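Local coordinates for A-type flavoprotein (Giardia intestinalis, PDB 2Q9U) that scavenges dioxygen in a human parasite, probably passing electrons from a bound flavin mononucleotide to a mu-oxo-diiron centre, at residues H254-M266 against H304-L318. Residues are numbered along the deposited sequence; the frame is centred on the assembly and turned at random.
Sequences HCQKKVTVVLDSM and HTYDSGAVAFASPTL. With FMN (flavin mononucleotide), chain F.
Strands 258-263 and 310-314 pair as parallel neighbours, Val259 beside Ala310 through Leu263 beside Ala314, inside the five-stranded sheet of the flavodoxin-like domain. Thr260 and Val262 each donate through N, to Ala310 O and Ala312 O, and accept through O, from Ala312 N and Ala314 N. On the side of the sheet bearing Thr260 and Val262, Val262 CB makes a CH-pi contact over the Phe313 ring, 3.9 Å from its centroid. On the other side, partly covered by helix 386-409, Val261 CG2 touches Ala312 CB and Leu263 CB touches Ala314 CB. Strand order 2-1-3-4-5 is that of the flavodoxin fold, whose FMN site lies at the C-terminal strand ends. There Ser265 OG donates to O1P and the backbone Met266 N to O2P, while FMN O2' donates to Thr317 O. The Met266 thioether joins the two loops beside the flavin, CE against Pro316 CG and SD against Leu318 CD1. At the opposite end, Lys258 runs fully extended, its CG placed opposite the backbone N (chi1 172°), which carries NZ to a salt bridge on the syn side of Asp307 OD1 (2.8 Å). NZ also hydrogen-bonds His304 ND1 in the ring plane (2.9 Å). Alongside, Thr260 OG1 donates to Ser308 OG (2.7 Å), which donates in turn to His304 O.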
ATOM      1  N   HIS A 254      26.043  13.770  16.591  1.00 16.28           N
ATOM      2  CA  HIS A 254      24.912  14.130  15.719  1.00 16.69           C
ATOM      3  C   HIS A 254      23.556  14.113  16.433  1.00 17.32           C
ATOM      4  O   HIS A 254      22.504  14.375  15.815  1.00 17.86           O
ATOM      5  CB  HIS A 254      24.851  13.194  14.493  1.00 16.14           C
ATOM      6  CG  HIS A 254      24.701  11.746  14.855  1.00 15.04           C
ATOM      7  ND1 HIS A 254      25.645  11.057  15.582  1.00 17.76           N
ATOM      8  CD2 HIS A 254      23.686  10.874  14.641  1.00 16.35           C
ATOM      9  CE1 HIS A 254      25.228   9.816  15.788  1.00 17.59           C
ATOM     10  NE2 HIS A 254      24.041   9.681  15.220  1.00 16.52           N
ATOM     11  N   CYS A 255      23.549  13.826  17.725  1.00 17.32           N
ATOM     12  CA  CYS A 255      22.250  13.619  18.350  1.00 17.69           C
ATOM     13  C   CYS A 255      21.515  14.908  18.787  1.00 17.02           C
ATOM     14  O   CYS A 255      22.106  16.003  18.910  1.00 15.41           O
ATOM     15  CB  CYS A 255      22.322  12.478  19.371  1.00 18.35           C
ATOM     16  SG  CYS A 255      22.843  10.840  18.546  1.00 25.03           S
ATOM     17  N   GLN A 256      20.202  14.795  18.940  1.00 15.93           N
ATOM     18  CA  GLN A 256      19.384  15.928  19.332  1.00 14.95           C
ATOM     19  C   GLN A 256      18.752  15.643  20.693  1.00 14.62           C
ATOM     20  O   GLN A 256      18.758  14.494  21.146  1.00 14.28           O
ATOM     21  CB  GLN A 256      18.295  16.186  18.286  1.00 15.51           C
ATOM     22  CG  GLN A 256      18.808  16.421  16.866  1.00 17.21           C
ATOM     23  CD  GLN A 256      19.389  17.813  16.653  1.00 23.64           C
ATOM     24  OE1 GLN A 256      19.570  18.588  17.602  1.00 23.59           O
ATOM     25  NE2 GLN A 256      19.669  18.143  15.390  1.00 25.29           N
ATOM     26  N   LYS A 257      18.229  16.684  21.344  1.00 13.07           N
ATOM     27  CA  LYS A 257      17.440  16.522  22.554  1.00 14.14           C
ATOM     28  C   LYS A 257      16.079  16.011  22.058  1.00 12.52           C
ATOM     29  O   LYS A 257      15.154  16.793  21.802  1.00 13.06           O
ATOM     30  CB  LYS A 257      17.294  17.863  23.288  1.00 14.55           C
ATOM     31  CG  LYS A 257      18.604  18.411  23.881  1.00 16.80           C
ATOM     32  CD  LYS A 257      18.326  19.715  24.649  1.00 17.73           C
ATOM     33  CE  LYS A 257      19.609  20.459  25.014  1.00 24.73           C
ATOM     34  NZ  LYS A 257      19.323  21.785  25.672  1.00 28.64           N
ATOM     35  N   LYS A 258      16.011  14.699  21.855  1.00 11.47           N
ATOM     36  CA  LYS A 258      14.923  14.088  21.074  1.00 11.17           C
ATOM     37  C   LYS A 258      14.763  12.654  21.570  1.00 10.77           C
ATOM     38  O   LYS A 258      15.755  11.934  21.766  1.00 10.68           O
ATOM     39  CB  LYS A 258      15.243  14.130  19.558  1.00 11.44           C
ATOM     40  CG  LYS A 258      14.228  13.326  18.646  1.00 11.23           C
ATOM     41  CD  LYS A 258      14.674  13.414  17.194  1.00 11.75           C
ATOM     42  CE  LYS A 258      13.870  12.475  16.271  1.00 11.80           C
ATOM     43  NZ  LYS A 258      14.333  12.792  14.849  1.00 11.42           N
ATOM     44  N   VAL A 259      13.508  12.281  21.805  1.00  9.93           N
ATOM     45  CA  VAL A 259      13.143  10.927  22.161  1.00  9.89           C
ATOM     46  C   VAL A 259      12.232  10.372  21.056  1.00  9.58           C
ATOM     47  O   VAL A 259      11.286  11.048  20.646  1.00  9.82           O
ATOM     48  CB  VAL A 259      12.400  10.896  23.509  1.00  8.91           C
ATOM     49  CG1 VAL A 259      11.982   9.429  23.867  1.00 10.14           C
ATOM     50  CG2 VAL A 259      13.294  11.468  24.605  1.00  9.50           C
ATOM     51  N   THR A 260      12.559   9.185  20.552  1.00  9.76           N
ATOM     52  CA  THR A 260      11.659   8.462  19.607  1.00 10.41           C
ATOM     53  C   THR A 260      11.117   7.170  20.224  1.00 10.51           C
ATOM     54  O   THR A 260      11.902   6.382  20.769  1.00  9.11           O
ATOM     55  CB  THR A 260      12.376   8.127  18.286  1.00 10.52           C
ATOM     56  OG1 THR A 260      12.814   9.345  17.675  1.00 10.63           O
ATOM     57  CG2 THR A 260      11.423   7.355  17.286  1.00  9.96           C
ATOM     58  N   VAL A 261       9.792   6.949  20.119  1.00 10.57           N
ATOM     59  CA  VAL A 261       9.184   5.694  20.560  1.00 10.98           C
ATOM     60  C   VAL A 261       8.770   4.895  19.311  1.00 10.35           C
ATOM     61  O   VAL A 261       8.130   5.440  18.414  1.00 10.91           O
ATOM     62  CB  VAL A 261       7.966   5.913  21.475  1.00 11.56           C
ATOM     63  CG1 VAL A 261       7.402   4.557  21.929  1.00 13.02           C
ATOM     64  CG2 VAL A 261       8.389   6.736  22.693  1.00 13.95           C
ATOM     65  N   VAL A 262       9.220   3.653  19.219  1.00  9.62           N
ATOM     66  CA  VAL A 262       8.910   2.799  18.076  1.00 10.14           C
ATOM     67  C   VAL A 262       8.068   1.638  18.612  1.00 11.05           C
ATOM     68  O   VAL A 262       8.461   0.973  19.580  1.00 10.61           O
ATOM     69  CB  VAL A 262      10.196   2.246  17.405  1.00 10.95           C
ATOM     70  CG1 VAL A 262       9.853   1.303  16.226  1.00 10.88           C
ATOM     71  CG2 VAL A 262      11.091   3.414  16.911  1.00 10.96           C
ATOM     72  N   LEU A 263       6.899   1.411  18.024  1.00 11.35           N
ATOM     73  CA  LEU A 263       6.051   0.359  18.573  1.00 11.06           C
ATOM     74  C   LEU A 263       5.116  -0.237  17.554  1.00 11.98           C
ATOM     75  O   LEU A 263       4.998   0.244  16.422  1.00 11.44           O
ATOM     76  CB  LEU A 263       5.212   0.868  19.775  1.00 10.33           C
ATOM     77  CG  LEU A 263       3.988   1.751  19.482  1.00 12.76           C
ATOM     78  CD1 LEU A 263       2.954   1.695  20.608  1.00 16.88           C
ATOM     79  CD2 LEU A 263       4.383   3.183  19.158  1.00 13.93           C
ATOM     80  N   ASP A 264       4.424  -1.278  17.986  1.00 11.83           N
ATOM     81  CA  ASP A 264       3.234  -1.691  17.278  1.00 14.59           C
ATOM     82  C   ASP A 264       2.219  -2.064  18.368  1.00 15.28           C
ATOM     83  O   ASP A 264       2.579  -2.249  19.526  1.00 16.43           O
ATOM     84  CB  ASP A 264       3.538  -2.873  16.346  1.00 14.59           C
ATOM     85  CG  ASP A 264       2.537  -3.003  15.194  1.00 17.26           C
ATOM     86  OD1 ASP A 264       1.424  -2.416  15.280  1.00 19.16           O
ATOM     87  OD2 ASP A 264       2.857  -3.719  14.215  1.00 17.73           O
ATOM     88  N   SER A 265       0.958  -2.169  18.004  1.00 17.06           N
ATOM     89  CA  SER A 265      -0.097  -2.387  18.995  1.00 16.89           C
ATOM     90  C   SER A 265      -1.232  -3.069  18.230  1.00 17.30           C
ATOM     91  O   SER A 265      -1.395  -2.820  17.059  1.00 18.26           O
ATOM     92  CB  SER A 265      -0.545  -1.022  19.576  1.00 16.80           C
ATOM     93  OG  SER A 265      -1.493  -1.176  20.630  1.00 18.82           O
ATOM     94  N   MET A 266      -2.011  -3.917  18.893  1.00 16.44           N
ATOM     95  CA  MET A 266      -3.151  -4.592  18.271  1.00 17.34           C
ATOM     96  C   MET A 266      -4.506  -3.979  18.661  1.00 16.71           C
ATOM     97  O   MET A 266      -5.386  -3.783  17.800  1.00 17.21           O
ATOM     98  CB  MET A 266      -3.108  -6.072  18.635  1.00 16.29           C
ATOM     99  CG  MET A 266      -1.902  -6.759  18.013  1.00 17.31           C
ATOM    100  SD  MET A 266      -1.828  -8.517  18.353  1.00 19.42           S
ATOM    101  CE  MET A 266      -1.455  -8.504  20.099  1.00 20.44           C
ATOM    102  N   HIS A 304      14.831   8.419  12.465  1.00 10.43           N
ATOM    103  CA  HIS A 304      14.563   9.052  13.738  1.00 11.36           C
ATOM    104  C   HIS A 304      15.462   8.583  14.858  1.00 11.16           C
ATOM    105  O   HIS A 304      15.898   9.391  15.661  1.00 11.66           O
ATOM    106  CB  HIS A 304      13.055   9.010  14.094  1.00 10.39           C
ATOM    107  CG  HIS A 304      12.250   9.929  13.234  1.00 10.59           C
ATOM    108  ND1 HIS A 304      12.358  11.300  13.324  1.00 10.69           N
ATOM    109  CD2 HIS A 304      11.371   9.686  12.231  1.00 10.71           C
ATOM    110  CE1 HIS A 304      11.549  11.868  12.443  1.00 10.23           C
ATOM    111  NE2 HIS A 304      10.952  10.909  11.759  1.00 11.39           N
ATOM    112  N   THR A 305      15.765   7.293  14.885  1.00 11.00           N
ATOM    113  CA  THR A 305      16.693   6.740  15.881  1.00 11.87           C
ATOM    114  C   THR A 305      18.124   7.273  15.697  1.00 12.40           C
ATOM    115  O   THR A 305      18.848   7.439  16.689  1.00 12.23           O
ATOM    116  CB  THR A 305      16.695   5.190  15.899  1.00 11.40           C
ATOM    117  OG1 THR A 305      17.021   4.665  14.595  1.00 10.61           O
ATOM    118  CG2 THR A 305      15.317   4.639  16.335  1.00 12.51           C
ATOM    119  N   TYR A 306      18.535   7.457  14.452  1.00 12.21           N
ATOM    120  CA  TYR A 306      19.763   8.175  14.092  1.00 12.35           C
ATOM    121  C   TYR A 306      20.148   9.350  15.022  1.00 12.13           C
ATOM    122  O   TYR A 306      21.205   9.382  15.550  1.00 12.51           O
ATOM    123  CB  TYR A 306      19.713   8.607  12.625  1.00 12.72           C
ATOM    124  CG  TYR A 306      20.810   9.519  12.128  1.00 13.28           C
ATOM    125  CD1 TYR A 306      22.026   9.040  11.799  1.00 15.03           C
ATOM    126  CD2 TYR A 306      20.596  10.865  11.949  1.00 13.83           C
ATOM    127  CE1 TYR A 306      23.017   9.874  11.321  1.00 13.96           C
ATOM    128  CE2 TYR A 306      21.553  11.696  11.502  1.00 11.48           C
ATOM    129  CZ  TYR A 306      22.775  11.189  11.179  1.00 14.24           C
ATOM    130  OH  TYR A 306      23.738  11.992  10.710  1.00 17.30           O
ATOM    131  N   ASP A 307      19.207  10.259  15.229  1.00 12.01           N
ATOM    132  CA  ASP A 307      19.513  11.531  15.875  1.00 13.10           C
ATOM    133  C   ASP A 307      18.646  11.743  17.112  1.00 12.40           C
ATOM    134  O   ASP A 307      18.414  12.877  17.532  1.00 12.38           O
ATOM    135  CB  ASP A 307      19.323  12.689  14.895  1.00 13.69           C
ATOM    136  CG  ASP A 307      17.870  12.896  14.512  1.00 14.36           C
ATOM    137  OD1 ASP A 307      17.030  12.051  14.885  1.00 15.76           O
ATOM    138  OD2 ASP A 307      17.570  13.904  13.838  1.00 18.56           O
ATOM    139  N   SER A 308      18.172  10.645  17.692  1.00 12.38           N
ATOM    140  CA  SER A 308      17.534  10.685  19.009  1.00 11.76           C
ATOM    141  C   SER A 308      18.618  10.554  20.070  1.00 11.87           C
ATOM    142  O   SER A 308      19.610   9.827  19.878  1.00 12.44           O
ATOM    143  CB  SER A 308      16.530   9.519  19.167  1.00 12.59           C
ATOM    144  OG  SER A 308      15.442   9.644  18.275  1.00 13.00           O
ATOM    145  N   GLY A 309      18.399  11.228  21.191  1.00 12.11           N
ATOM    146  CA  GLY A 309      19.253  11.122  22.366  1.00 11.25           C
ATOM    147  C   GLY A 309      18.826   9.939  23.213  1.00 11.36           C
ATOM    148  O   GLY A 309      19.594   9.469  24.036  1.00 11.66           O
ATOM    149  N   ALA A 310      17.610   9.443  22.975  1.00 10.81           N
ATOM    150  CA  ALA A 310      17.092   8.269  23.664  1.00 10.79           C
ATOM    151  C   ALA A 310      15.928   7.663  22.878  1.00 10.73           C
ATOM    152  O   ALA A 310      15.210   8.368  22.152  1.00  9.32           O
ATOM    153  CB  ALA A 310      16.608   8.624  25.101  1.00  8.67           C
ATOM    154  N   VAL A 311      15.711   6.373  23.091  1.00 11.12           N
ATOM    155  CA  VAL A 311      14.621   5.667  22.388  1.00 11.26           C
ATOM    156  C   VAL A 311      13.806   4.783  23.332  1.00 12.07           C
ATOM    157  O   VAL A 311      14.269   4.388  24.413  1.00 11.47           O
ATOM    158  CB  VAL A 311      15.145   4.795  21.194  1.00 11.23           C
ATOM    159  CG1 VAL A 311      15.805   5.666  20.135  1.00 11.67           C
ATOM    160  CG2 VAL A 311      16.119   3.647  21.664  1.00 12.04           C
ATOM    161  N   ALA A 312      12.592   4.471  22.901  1.00 11.66           N
ATOM    162  CA  ALA A 312      11.818   3.385  23.520  1.00 12.00           C
ATOM    163  C   ALA A 312      11.227   2.469  22.438  1.00 12.42           C
ATOM    164  O   ALA A 312      10.829   2.944  21.358  1.00 12.95           O
ATOM    165  CB  ALA A 312      10.703   3.959  24.429  1.00 11.82           C
ATOM    166  N   PHE A 313      11.211   1.164  22.724  1.00 11.83           N
ATOM    167  CA  PHE A 313      10.564   0.190  21.865  1.00 11.41           C
ATOM    168  C   PHE A 313       9.489  -0.555  22.641  1.00 11.92           C
ATOM    169  O   PHE A 313       9.690  -0.956  23.807  1.00 11.43           O
ATOM    170  CB  PHE A 313      11.571  -0.801  21.308  1.00 11.27           C
ATOM    171  CG  PHE A 313      12.360  -0.267  20.129  1.00 11.71           C
ATOM    172  CD1 PHE A 313      13.353   0.710  20.320  1.00 11.48           C
ATOM    173  CD2 PHE A 313      12.112  -0.726  18.847  1.00 12.68           C
ATOM    174  CE1 PHE A 313      14.097   1.220  19.242  1.00 13.89           C
ATOM    175  CE2 PHE A 313      12.881  -0.242  17.750  1.00  9.59           C
ATOM    176  CZ  PHE A 313      13.861   0.745  17.957  1.00 11.41           C
ATOM    177  N   ALA A 314       8.359  -0.773  21.984  1.00 11.12           N
ATOM    178  CA  ALA A 314       7.212  -1.330  22.684  1.00 11.66           C
ATOM    179  C   ALA A 314       6.428  -2.258  21.783  1.00 11.46           C
ATOM    180  O   ALA A 314       6.363  -2.050  20.579  1.00  9.27           O
ATOM    181  CB  ALA A 314       6.324  -0.221  23.202  1.00 11.55           C
ATOM    182  N   SER A 315       5.833  -3.269  22.401  1.00 11.47           N
ATOM    183  CA  SER A 315       4.963  -4.214  21.702  1.00 11.99           C
ATOM    184  C   SER A 315       4.130  -4.978  22.728  1.00 12.63           C
ATOM    185  O   SER A 315       4.648  -5.321  23.794  1.00 11.45           O
ATOM    186  CB  SER A 315       5.818  -5.231  20.912  1.00 12.01           C
ATOM    187  OG  SER A 315       5.033  -6.279  20.381  1.00 13.83           O
ATOM    188  N   PRO A 316       2.856  -5.289  22.391  1.00 12.70           N
ATOM    189  CA  PRO A 316       2.202  -6.352  23.162  1.00 13.27           C
ATOM    190  C   PRO A 316       2.826  -7.704  22.891  1.00 12.78           C
ATOM    191  O   PRO A 316       3.558  -7.887  21.896  1.00 11.84           O
ATOM    192  CB  PRO A 316       0.738  -6.310  22.657  1.00 12.78           C
ATOM    193  CG  PRO A 316       0.815  -5.738  21.293  1.00 12.34           C
ATOM    194  CD  PRO A 316       1.954  -4.699  21.388  1.00 13.17           C
ATOM    195  N   THR A 317       2.575  -8.655  23.794  1.00 13.53           N
ATOM    196  CA  THR A 317       2.987 -10.028  23.563  1.00 13.50           C
ATOM    197  C   THR A 317       2.054 -10.649  22.517  1.00 13.65           C
ATOM    198  O   THR A 317       0.822 -10.645  22.663  1.00 14.01           O
ATOM    199  CB  THR A 317       3.027 -10.854  24.877  1.00 14.31           C
ATOM    200  OG1 THR A 317       4.059 -10.331  25.736  1.00 13.67           O
ATOM    201  CG2 THR A 317       3.360 -12.324  24.585  1.00 14.85           C
ATOM    202  N   LEU A 318       2.658 -11.134  21.438  1.00 13.28           N
ATOM    203  CA  LEU A 318       1.932 -11.865  20.416  1.00 13.37           C
ATOM    204  C   LEU A 318       2.595 -13.229  20.287  1.00 13.05           C
ATOM    205  O   LEU A 318       3.781 -13.304  19.919  1.00 11.68           O
ATOM    206  CB  LEU A 318       1.989 -11.108  19.083  1.00 13.10           C
ATOM    207  CG  LEU A 318       1.287 -11.749  17.862  1.00 14.46           C
ATOM    208  CD1 LEU A 318      -0.218 -11.994  18.112  1.00 16.00           C
ATOM    209  CD2 LEU A 318       1.494 -10.869  16.605  1.00 13.61           C
TER
HETATM  210  N1  FMN F 601      -0.795 -12.403  25.501  1.00 19.68           N
HETATM  211  C2  FMN F 601       0.191 -13.156  26.068  1.00 19.27           C
HETATM  212  O2  FMN F 601       0.522 -12.944  27.247  1.00 20.57           O
HETATM  213  N3  FMN F 601       0.789 -14.167  25.341  1.00 19.73           N
HETATM  214  C4  FMN F 601       0.439 -14.413  24.023  1.00 19.31           C
HETATM  215  O4  FMN F 601       1.107 -15.233  23.396  1.00 16.51           O
HETATM  216  C4A FMN F 601      -0.568 -13.631  23.426  1.00 18.17           C
HETATM  217  N5  FMN F 601      -0.993 -13.846  22.119  1.00 18.96           N
HETATM  218  C5A FMN F 601      -2.003 -13.048  21.592  1.00 20.41           C
HETATM  219  C6  FMN F 601      -2.440 -13.249  20.278  1.00 20.29           C
HETATM  220  C7  FMN F 601      -3.455 -12.450  19.723  1.00 20.32           C
HETATM  221  C7M FMN F 601      -4.020 -12.846  18.384  1.00 22.03           C
HETATM  222  C8  FMN F 601      -4.051 -11.447  20.486  1.00 19.96           C
HETATM  223  C8M FMN F 601      -5.065 -10.498  19.897  1.00 21.77           C
HETATM  224  C9  FMN F 601      -3.621 -11.247  21.797  1.00 19.80           C
HETATM  225  C9A FMN F 601      -2.602 -12.038  22.358  1.00 19.23           C
HETATM  226  N10 FMN F 601      -2.169 -11.826  23.665  1.00 19.59           N
HETATM  227  C10 FMN F 601      -1.184 -12.631  24.198  1.00 19.73           C
HETATM  228  C1' FMN F 601      -2.770 -10.762  24.535  1.00 20.22           C
HETATM  229  C2' FMN F 601      -2.264  -9.366  24.180  1.00 20.40           C
HETATM  230  O2' FMN F 601      -0.881  -9.195  24.482  1.00 19.57           O
HETATM  231  C3' FMN F 601      -3.199  -8.397  24.909  1.00 20.66           C
HETATM  232  O3' FMN F 601      -4.432  -8.399  24.205  1.00 20.13           O
HETATM  233  C4' FMN F 601      -2.699  -6.970  24.993  1.00 19.49           C
HETATM  234  O4' FMN F 601      -3.517  -6.241  25.898  1.00 22.70           O
HETATM  235  C5' FMN F 601      -2.747  -6.272  23.639  1.00 21.09           C
HETATM  236  O5' FMN F 601      -2.068  -5.032  23.736  1.00 16.94           O
HETATM  237  P   FMN F 601      -2.515  -3.842  22.778  1.00 20.20           P
HETATM  238  O1P FMN F 601      -1.386  -2.827  22.831  1.00 17.49           O
HETATM  239  O2P FMN F 601      -2.691  -4.414  21.402  1.00 20.92           O
HETATM  240  O3P FMN F 601      -3.820  -3.215  23.240  1.00 17.30           O
HETATM  241  O   HOH W   1      19.527  15.990  13.194  1.00 18.52           O